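Local structure of ribonucleoside-diphosphate reductase, alpha chain (Actinobacillus ureae ATCC 25976, 6DQX) at residues A[292-298]-A[347-353]; A[358-363]-A[491-495]; A[506-510]-A[542-547]. The protein probably reduces ribonucleoside diphosphates to the corresponding deoxynucleotides, as the catalytic alpha subunit of a class Id ribonucleotide reductase. All coordinates share one frame; numbering follows the deposited sequence.

Contact 1: A[292-298]-A[347-353]; sequences LSSMNLL and GLGVLGW
Leu-351 O takes the N-H of Leu-297 at 2.8 Å, the shortest of four backbone bonds that join segments 292-298 and 347-353; Leu-297 lies just past the end of strand 292-296, which runs as a parallel neighbour of strand 347-351 in the mixed sheet of the reductase barrel domain. The other three follow the same ladder: Gly-349 N gives to Ser-293 O, Met-295 N to Gly-349 O, and Leu-351 N to Met-295 O. The strand directions differ by 38°, and the axes approach to 4.1 Å. On one sheet face Met-295, bent at chi2 and chi3, brings CG to 4.1 Å from Leu-348 CD2, and both side chains also pack on Leu-312 of helix 308-327. Beyond the strand end Leu-297 straddles the beta-branch of Val-350: its CD2 lies 3.8 Å from Val-350 CG1, while its CD1 reaches Val-350 CB and CG2 and meets Trp-353 obliquely. On the other face Leu-351 CD1 packs against the amide of Asn-296. That amide is held at both ends, with ND2 bonded to Gly-83 O and OD1 closing an Asx turn. With chi1 at -173°, the Asn-296 amide swings round so that OD1 meets Leu-298 N at 3.2 Å, the donor standing 50° out of the amide carbonyl plane.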
loop_
_atom_site.group_PDB
_atom_site.type_symbol
_atom_site.label_atom_id
_atom_site.label_comp_id
_atom_site.label_asym_id
_atom_site.label_seq_id
_atom_site.Cartn_x
_atom_site.Cartn_y
_atom_site.Cartn_z
ATOM N N LEU A 292 13.341 -21.552 -11.368
ATOM C CA LEU A 292 14.037 -21.736 -12.627
ATOM C C LEU A 292 15.470 -22.093 -12.426
ATOM O O LEU A 292 16.074 -21.803 -11.399
ATOM C CB LEU A 292 13.905 -20.502 -13.513
ATOM C CG LEU A 292 14.681 -19.221 -13.261
ATOM C CD1 LEU A 292 16.096 -19.279 -13.825
ATOM C CD2 LEU A 292 13.965 -18.007 -13.862
ATOM N N SER A 293 15.988 -22.766 -13.437
ATOM C CA SER A 293 17.399 -22.950 -13.640
ATOM C C SER A 293 17.491 -23.327 -15.125
ATOM O O SER A 293 16.454 -23.513 -15.770
ATOM C CB SER A 293 17.979 -24.015 -12.706
ATOM O OG SER A 293 18.126 -23.545 -11.373
ATOM N N SER A 294 18.695 -23.370 -15.665
ATOM C CA SER A 294 18.876 -23.356 -17.132
ATOM C C SER A 294 19.958 -24.300 -17.624
ATOM O O SER A 294 21.028 -24.430 -17.012
ATOM C CB SER A 294 19.203 -21.944 -17.616
ATOM O OG SER A 294 18.407 -20.958 -16.930
ATOM N N MET A 295 19.657 -24.953 -18.735
ATOM C CA MET A 295 20.634 -25.798 -19.414
ATOM C C MET A 295 21.517 -24.973 -20.343
ATOM O O MET A 295 21.025 -24.159 -21.088
ATOM C CB MET A 295 19.926 -26.878 -20.225
ATOM C CG MET A 295 19.183 -27.929 -19.397
ATOM S SD MET A 295 20.177 -28.903 -18.265
ATOM C CE MET A 295 21.386 -29.642 -19.351
ATOM N N ASN A 296 22.824 -25.243 -20.328
ATOM C CA ASN A 296 23.768 -24.520 -21.156
ATOM C C ASN A 296 23.840 -25.223 -22.499
ATOM O O ASN A 296 24.500 -26.265 -22.628
ATOM C CB ASN A 296 25.152 -24.522 -20.513
ATOM C CG ASN A 296 26.140 -23.648 -21.234
ATOM O OD1 ASN A 296 25.850 -23.090 -22.283
ATOM N ND2 ASN A 296 27.368 -23.575 -20.696
ATOM N N LEU A 297 23.200 -24.625 -23.492
ATOM C CA LEU A 297 23.154 -25.222 -24.841
ATOM C C LEU A 297 24.501 -25.259 -25.552
ATOM O O LEU A 297 24.661 -26.026 -26.519
ATOM C CB LEU A 297 22.153 -24.495 -25.706
ATOM C CG LEU A 297 20.720 -24.441 -25.175
ATOM C CD1 LEU A 297 19.802 -23.830 -26.204
ATOM C CD2 LEU A 297 20.175 -25.787 -24.719
ATOM N N LEU A 298 25.489 -24.477 -25.093
ATOM C CA LEU A 298 26.842 -24.592 -25.659
ATOM C C LEU A 298 27.317 -26.042 -25.661
ATOM O O LEU A 298 28.028 -26.481 -26.589
ATOM C CB LEU A 298 27.832 -23.725 -24.877
ATOM C CG LEU A 298 29.317 -23.802 -25.278
ATOM C CD1 LEU A 298 29.471 -23.472 -26.749
ATOM C CD2 LEU A 298 30.133 -22.831 -24.434
ATOM N N GLY A 347 9.992 -24.170 -14.218
ATOM C CA GLY A 347 10.400 -23.357 -15.356
ATOM C C GLY A 347 11.858 -23.590 -15.721
ATOM O O GLY A 347 12.689 -22.712 -15.540
ATOM N N LEU A 348 12.170 -24.779 -16.224
ATOM C CA LEU A 348 13.520 -25.086 -16.677
ATOM C C LEU A 348 13.723 -24.374 -18.030
ATOM O O LEU A 348 12.888 -24.500 -18.947
ATOM C CB LEU A 348 13.701 -26.595 -16.834
ATOM C CG LEU A 348 15.073 -27.097 -17.333
ATOM C CD1 LEU A 348 15.403 -28.431 -16.665
ATOM C CD2 LEU A 348 15.141 -27.206 -18.867
ATOM N N GLY A 349 14.809 -23.630 -18.137
ATOM C CA GLY A 349 15.127 -22.811 -19.301
ATOM C C GLY A 349 16.440 -23.185 -19.939
ATOM O O GLY A 349 16.989 -24.265 -19.689
ATOM N N VAL A 350 16.983 -22.249 -20.732
ATOM C CA VAL A 350 18.230 -22.449 -21.456
ATOM C C VAL A 350 19.026 -21.173 -21.538
ATOM O O VAL A 350 18.482 -20.084 -21.335
ATOM C CB VAL A 350 17.989 -22.906 -22.943
ATOM C CG1 VAL A 350 17.177 -24.198 -22.948
ATOM C CG2 VAL A 350 17.297 -21.827 -23.766
ATOM N N LEU A 351 20.316 -21.328 -21.780
ATOM C CA LEU A 351 21.161 -20.220 -22.252
ATOM C C LEU A 351 22.210 -20.763 -23.207
ATOM O O LEU A 351 22.307 -21.973 -23.404
ATOM C CB LEU A 351 21.793 -19.470 -21.070
ATOM C CG LEU A 351 22.405 -20.289 -19.941
ATOM C CD1 LEU A 351 23.765 -20.833 -20.289
ATOM C CD2 LEU A 351 22.501 -19.428 -18.671
ATOM N N GLY A 352 22.922 -19.864 -23.876
ATOM C CA GLY A 352 24.002 -20.265 -24.756
ATOM C C GLY A 352 23.553 -20.760 -26.114
ATOM O O GLY A 352 24.310 -21.472 -26.770
ATOM N N TRP A 353 22.332 -20.427 -26.542
ATOM C CA TRP A 353 21.864 -20.803 -27.893
ATOM C C TRP A 353 22.781 -20.258 -28.995
ATOM O O TRP A 353 23.261 -21.013 -29.850
ATOM C CB TRP A 353 20.451 -20.266 -28.103
ATOM C CG TRP A 353 19.831 -20.377 -29.480
ATOM C CD1 TRP A 353 19.185 -19.374 -30.155
ATOM C CD2 TRP A 353 19.762 -21.537 -30.331
ATOM N NE1 TRP A 353 18.712 -19.836 -31.372
ATOM C CE2 TRP A 353 19.045 -21.162 -31.496
ATOM C CE3 TRP A 353 20.208 -22.856 -30.210
ATOM C CZ2 TRP A 353 18.799 -22.063 -32.563
ATOM C CZ3 TRP A 353 19.974 -23.748 -31.298
ATOM C CH2 TRP A 353 19.266 -23.338 -32.431
#

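Contact 2: A[358-363]-A[491-495]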
loop_
_atom_site.group_PDB
_atom_site.type_symbol
_atom_site.label_atom_id
_atom_site.label_comp_id
_atom_site.label_asym_id
_atom_site.label_seq_id
_atom_site.Cartn_x
_atom_site.Cartn_y
_atom_site.Cartn_z
ATOM N N GLN A 358 27.423 -20.627 -32.855
ATOM C CA GLN A 358 28.765 -20.154 -33.238
ATOM C C GLN A 358 29.846 -21.200 -33.076
ATOM O O GLN A 358 30.762 -21.270 -33.916
ATOM C CB GLN A 358 29.118 -18.847 -32.521
ATOM C CG GLN A 358 28.326 -17.675 -33.086
ATOM C CD GLN A 358 28.656 -16.361 -32.389
ATOM O OE1 GLN A 358 29.224 -16.364 -31.312
ATOM N NE2 GLN A 358 28.298 -15.246 -33.006
ATOM N N ALA A 359 29.731 -22.054 -32.061
ATOM C CA ALA A 359 30.692 -23.140 -31.877
ATOM C C ALA A 359 30.649 -24.120 -33.046
ATOM O O ALA A 359 31.633 -24.825 -33.289
ATOM C CB ALA A 359 30.438 -23.893 -30.580
ATOM N N ASN A 360 29.504 -24.196 -33.713
ATOM C CA ASN A 360 29.300 -25.060 -34.889
ATOM C C ASN A 360 29.350 -24.350 -36.227
ATOM O O ASN A 360 29.013 -24.945 -37.254
ATOM C CB ASN A 360 27.979 -25.816 -34.713
ATOM C CG ASN A 360 28.091 -26.881 -33.661
ATOM O OD1 ASN A 360 28.515 -28.000 -33.962
ATOM N ND2 ASN A 360 27.756 -26.544 -32.404
ATOM N N ASN A 361 29.815 -23.107 -36.227
ATOM C CA ASN A 361 29.907 -22.286 -37.409
ATOM C C ASN A 361 28.579 -22.162 -38.169
ATOM O O ASN A 361 28.525 -22.229 -39.392
ATOM C CB ASN A 361 31.021 -22.816 -38.318
ATOM C CG ASN A 361 31.492 -21.773 -39.296
ATOM O OD1 ASN A 361 31.657 -20.610 -38.930
ATOM N ND2 ASN A 361 31.720 -22.174 -40.543
ATOM N N ILE A 362 27.503 -21.959 -37.419
ATOM C CA ILE A 362 26.155 -21.829 -37.978
ATOM C C ILE A 362 25.708 -20.406 -37.742
ATOM O O ILE A 362 25.806 -19.899 -36.607
ATOM C CB ILE A 362 25.146 -22.787 -37.301
ATOM C CG1 ILE A 362 25.544 -24.250 -37.527
ATOM C CG2 ILE A 362 23.731 -22.514 -37.783
ATOM C CD1 ILE A 362 24.849 -25.281 -36.654
ATOM N N ALA A 363 25.188 -19.778 -38.796
ATOM C CA ALA A 363 24.622 -18.442 -38.692
ATOM C C ALA A 363 23.277 -18.482 -37.963
ATOM O O ALA A 363 22.464 -19.405 -38.149
ATOM C CB ALA A 363 24.455 -17.833 -40.063
ATOM N N LYS A 491 31.475 -13.476 -41.814
ATOM C CA LYS A 491 30.685 -12.302 -41.413
ATOM C C LYS A 491 29.259 -12.680 -40.981
ATOM O O LYS A 491 28.749 -12.144 -39.994
ATOM C CB LYS A 491 30.606 -11.264 -42.537
ATOM C CG LYS A 491 31.898 -10.506 -42.789
ATOM C CD LYS A 491 31.700 -9.503 -43.917
ATOM C CE LYS A 491 32.987 -8.767 -44.237
ATOM N NZ LYS A 491 32.814 -7.843 -45.396
ATOM N N GLU A 492 28.633 -13.596 -41.720
ATOM C CA GLU A 492 27.273 -14.059 -41.389
ATOM C C GLU A 492 27.222 -14.691 -39.993
ATOM O O GLU A 492 26.308 -14.397 -39.213
ATOM C CB GLU A 492 26.719 -15.049 -42.436
ATOM C CG GLU A 492 25.933 -14.411 -43.575
ATOM C CD GLU A 492 24.523 -13.965 -43.194
ATOM O OE1 GLU A 492 23.965 -14.405 -42.156
ATOM O OE2 GLU A 492 23.950 -13.166 -43.961
ATOM N N VAL A 493 28.208 -15.520 -39.677
ATOM C CA VAL A 493 28.233 -16.231 -38.398
ATOM C C VAL A 493 28.364 -15.261 -37.212
ATOM O O VAL A 493 27.809 -15.529 -36.147
ATOM C CB VAL A 493 29.332 -17.325 -38.363
ATOM C CG1 VAL A 493 29.499 -17.915 -36.972
ATOM C CG2 VAL A 493 28.994 -18.439 -39.352
ATOM N N PHE A 494 29.043 -14.122 -37.426
ATOM C CA PHE A 494 29.290 -13.141 -36.365
ATOM C C PHE A 494 28.505 -11.828 -36.481
ATOM O O PHE A 494 28.887 -10.822 -35.870
ATOM C CB PHE A 494 30.812 -12.915 -36.238
ATOM C CG PHE A 494 31.542 -14.151 -35.837
ATOM C CD1 PHE A 494 31.429 -14.635 -34.556
ATOM C CD2 PHE A 494 32.271 -14.893 -36.767
ATOM C CE1 PHE A 494 32.062 -15.801 -34.170
ATOM C CE2 PHE A 494 32.908 -16.059 -36.395
ATOM C CZ PHE A 494 32.798 -16.525 -35.096
ATOM N N LYS A 495 27.392 -11.832 -37.220
ATOM C CA LYS A 495 26.458 -10.715 -37.161
ATOM C C LYS A 495 26.031 -10.473 -35.704
ATOM O O LYS A 495 25.850 -11.422 -34.918
ATOM C CB LYS A 495 25.204 -10.969 -37.993
ATOM C CG LYS A 495 25.347 -10.768 -39.484
ATOM C CD LYS A 495 23.980 -10.981 -40.124
ATOM C CE LYS A 495 24.071 -11.153 -41.620
ATOM N NZ LYS A 495 24.129 -9.863 -42.324
HETATM O O HOH W 1 25.770 -17.224 -35.578
#
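The backbones of 358-363 and 491-495, each a helix end followed by a turn, come nearest at Ala-363 and Val-493, whose CA atoms are 4.2 Å apart. Gln-358 reaches across from the last turn of its helix: its chain is extended beyond CG (chi2 180°), and NE2 gives a hydrogen bond to Val-493 O at 3.2 Å (N-H...O angle 153°). A water sits 2.7 Å from Val-493 O and 2.9 Å from Ile-362 O, between the two backbones. The helix ending at Ala-359 is closed by a Schellman motif, in which Asn-361 has positive phi and its N bonds back to Gln-358 O. This turn brings the side chain of Asn-361 across that of Val-493 at about a right angle, its OD1 3.5 Å from Val-493 CG2. The Gln-358 amide lies at 52° to the Phe-494 ring plane and NE2 comes in obliquely, 3.5 Å from Phe-494 CD1; Gln-358 OE1 is bonded to Asn-452 ND2, so both ends of the amide have partners. Val-493 CG1 lies over one face of that ring, offset toward its rim. The ring also packs on Leu-455 and Leu-458 of helix 453-461. Ala-363 CB lies 4.0 Å from Glu-492 OE1.

Contact 3: A[506-510]-A[542-547]; sequences IQQAA and AEELGL
Apolar side chains join helix 502-513 to the C-terminal end of helix 532-544 and the turn after it, packing of a helix against the end of another in the reductase barrel family region, with no direct hydrogen bond between the segments. Leu-547 carries much of it. Its two methyl groups divide the work: CD1 touches Ala-510 CB at 3.7 Å and lies near the backbone of the same helix at Ile-506 O, while CD2 reaches Ile-506 CD1 at 3.9 Å and Ala-509 CB. Leu-547 and Ile-506 cross at about a right angle. With chi1 -62°, Ile-506 CG1 sits beside the backbone N and CG2 anti to it; Ile-506 CG2 lies 4.1 Å from Ala-542 CB. Farther round, the small Ala-510 CB also meets Leu-545 CB at 3.7 Å, and Leu-545 CD1 lies across the aliphatic CG of Gln-507 at 4.0 Å. The amide of Gln-507 looks elsewhere, its OE1 bonded to Ser-570 OG. One water spans the edge, donating to Ala-510 O and to Leu-545 O, the latter at 2.8 Å. Ile-506 and Ala-509 also touch Ile-522. Leu-547, whose end comes near helix 502-513, directly follows Gly-546, where positive phi and the bonds Gly-546 N to Glu-543 O and Leu-547 N to Ala-542 O end helix 532-544 in a Schellman motif.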
loop_
_atom_site.group_PDB
_atom_site.type_symbol
_atom_site.label_atom_id
_atom_site.label_comp_id
_atom_site.label_asym_id
_atom_site.label_seq_id
_atom_site.Cartn_x
_atom_site.Cartn_y
_atom_site.Cartn_z
ATOM N N ILE A 506 11.672 -14.060 -34.247
ATOM C CA ILE A 506 10.265 -14.401 -34.059
ATOM C C ILE A 506 9.944 -15.799 -34.577
ATOM O O ILE A 506 9.276 -16.599 -33.884
ATOM C CB ILE A 506 9.357 -13.345 -34.754
ATOM C CG1 ILE A 506 9.574 -11.959 -34.138
ATOM C CG2 ILE A 506 7.889 -13.737 -34.714
ATOM C CD1 ILE A 506 9.476 -11.892 -32.651
ATOM N N GLN A 507 10.438 -16.101 -35.780
ATOM C CA GLN A 507 10.206 -17.425 -36.357
ATOM C C GLN A 507 10.816 -18.572 -35.553
ATOM O O GLN A 507 10.135 -19.583 -35.327
ATOM C CB GLN A 507 10.652 -17.468 -37.819
ATOM C CG GLN A 507 9.722 -16.656 -38.685
ATOM C CD GLN A 507 10.146 -16.567 -40.137
ATOM O OE1 GLN A 507 11.295 -16.855 -40.495
ATOM N NE2 GLN A 507 9.231 -16.101 -40.963
ATOM N N GLN A 508 12.048 -18.401 -35.062
ATOM C CA GLN A 508 12.654 -19.383 -34.187
ATOM C C GLN A 508 11.888 -19.573 -32.885
ATOM O O GLN A 508 11.781 -20.703 -32.386
ATOM C CB GLN A 508 14.114 -19.051 -33.876
ATOM C CG GLN A 508 15.067 -19.309 -35.034
ATOM C CD GLN A 508 16.521 -19.136 -34.636
ATOM O OE1 GLN A 508 16.844 -19.090 -33.457
ATOM N NE2 GLN A 508 17.399 -18.974 -35.629
ATOM N N ALA A 509 11.379 -18.469 -32.329
ATOM C CA ALA A 509 10.555 -18.553 -31.116
ATOM C C ALA A 509 9.264 -19.320 -31.413
ATOM O O ALA A 509 8.858 -20.208 -30.643
ATOM C CB ALA A 509 10.274 -17.148 -30.533
ATOM N N ALA A 510 8.667 -19.045 -32.576
ATOM C CA ALA A 510 7.440 -19.729 -32.978
ATOM C C ALA A 510 7.681 -21.214 -33.162
ATOM O O ALA A 510 6.860 -22.027 -32.732
ATOM C CB ALA A 510 6.864 -19.122 -34.252
ATOM N N ALA A 542 4.018 -12.113 -35.143
ATOM C CA ALA A 542 4.260 -12.772 -33.855
ATOM C C ALA A 542 3.006 -13.439 -33.329
ATOM O O ALA A 542 3.031 -14.630 -32.976
ATOM C CB ALA A 542 4.819 -11.797 -32.829
ATOM N N GLU A 543 1.896 -12.690 -33.295
ATOM C CA GLU A 543 0.623 -13.253 -32.866
ATOM C C GLU A 543 0.147 -14.355 -33.806
ATOM O O GLU A 543 -0.337 -15.394 -33.348
ATOM C CB GLU A 543 -0.484 -12.185 -32.754
ATOM C CG GLU A 543 -1.799 -12.757 -32.201
ATOM C CD GLU A 543 -2.820 -13.187 -33.251
ATOM O OE1 GLU A 543 -3.816 -13.842 -32.874
ATOM O OE2 GLU A 543 -2.644 -12.893 -34.450
ATOM N N GLU A 544 0.236 -14.116 -35.108
ATOM C CA GLU A 544 -0.211 -15.123 -36.093
ATOM C C GLU A 544 0.540 -16.451 -35.963
ATOM O O GLU A 544 -0.049 -17.510 -36.098
ATOM C CB GLU A 544 -0.067 -14.620 -37.535
ATOM C CG GLU A 544 -1.190 -13.708 -37.976
ATOM C CD GLU A 544 -0.867 -12.971 -39.264
ATOM O OE1 GLU A 544 -0.228 -13.594 -40.150
ATOM O OE2 GLU A 544 -1.242 -11.768 -39.375
ATOM N N LEU A 545 1.828 -16.371 -35.679
ATOM C CA LEU A 545 2.659 -17.574 -35.536
ATOM C C LEU A 545 2.525 -18.299 -34.193
ATOM O O LEU A 545 3.092 -19.356 -34.027
ATOM C CB LEU A 545 4.106 -17.242 -35.840
ATOM C CG LEU A 545 4.401 -16.870 -37.298
ATOM C CD1 LEU A 545 5.874 -16.607 -37.503
ATOM C CD2 LEU A 545 3.918 -17.964 -38.260
ATOM N N GLY A 546 1.775 -17.732 -33.242
ATOM C CA GLY A 546 1.460 -18.387 -31.979
ATOM C C GLY A 546 2.304 -17.977 -30.784
ATOM O O GLY A 546 2.217 -18.639 -29.751
ATOM N N LEU A 547 3.129 -16.924 -30.909
ATOM C CA LEU A 547 3.929 -16.436 -29.768
ATOM C C LEU A 547 2.972 -15.994 -28.672
ATOM O O LEU A 547 1.900 -15.435 -28.957
ATOM C CB LEU A 547 4.855 -15.268 -30.122
ATOM C CG LEU A 547 6.254 -15.654 -30.580
ATOM C CD1 LEU A 547 6.146 -16.449 -31.848
ATOM C CD2 LEU A 547 7.154 -14.449 -30.768
HETATM O O HOH W 2 4.241 -20.958 -32.023
#

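Overall arrangement
The three contacts follow one another along the chain. Contact 1 closes at Trp-353, the first residue of helix 353-359, whose far end opens contact 2; their centres are about 20 Å apart, and Leu-298 CD1 touches Ala-359 CB at 4.0 Å. The same tryptophan ties contact 1 to contact 3: Trp-353 NE1 probably donates to Gln-508 OE1 at 2.9 Å, although the two centres are about 20 Å apart. Contacts 2 and 3 do not touch, their nearest atoms being about 6 Å apart, although helix 488-493 is followed directly by helix 502-513. Contact 1 is the most central; all three lie away from His-65, which binds magnesium in this protein though no ion is bound there in this chain.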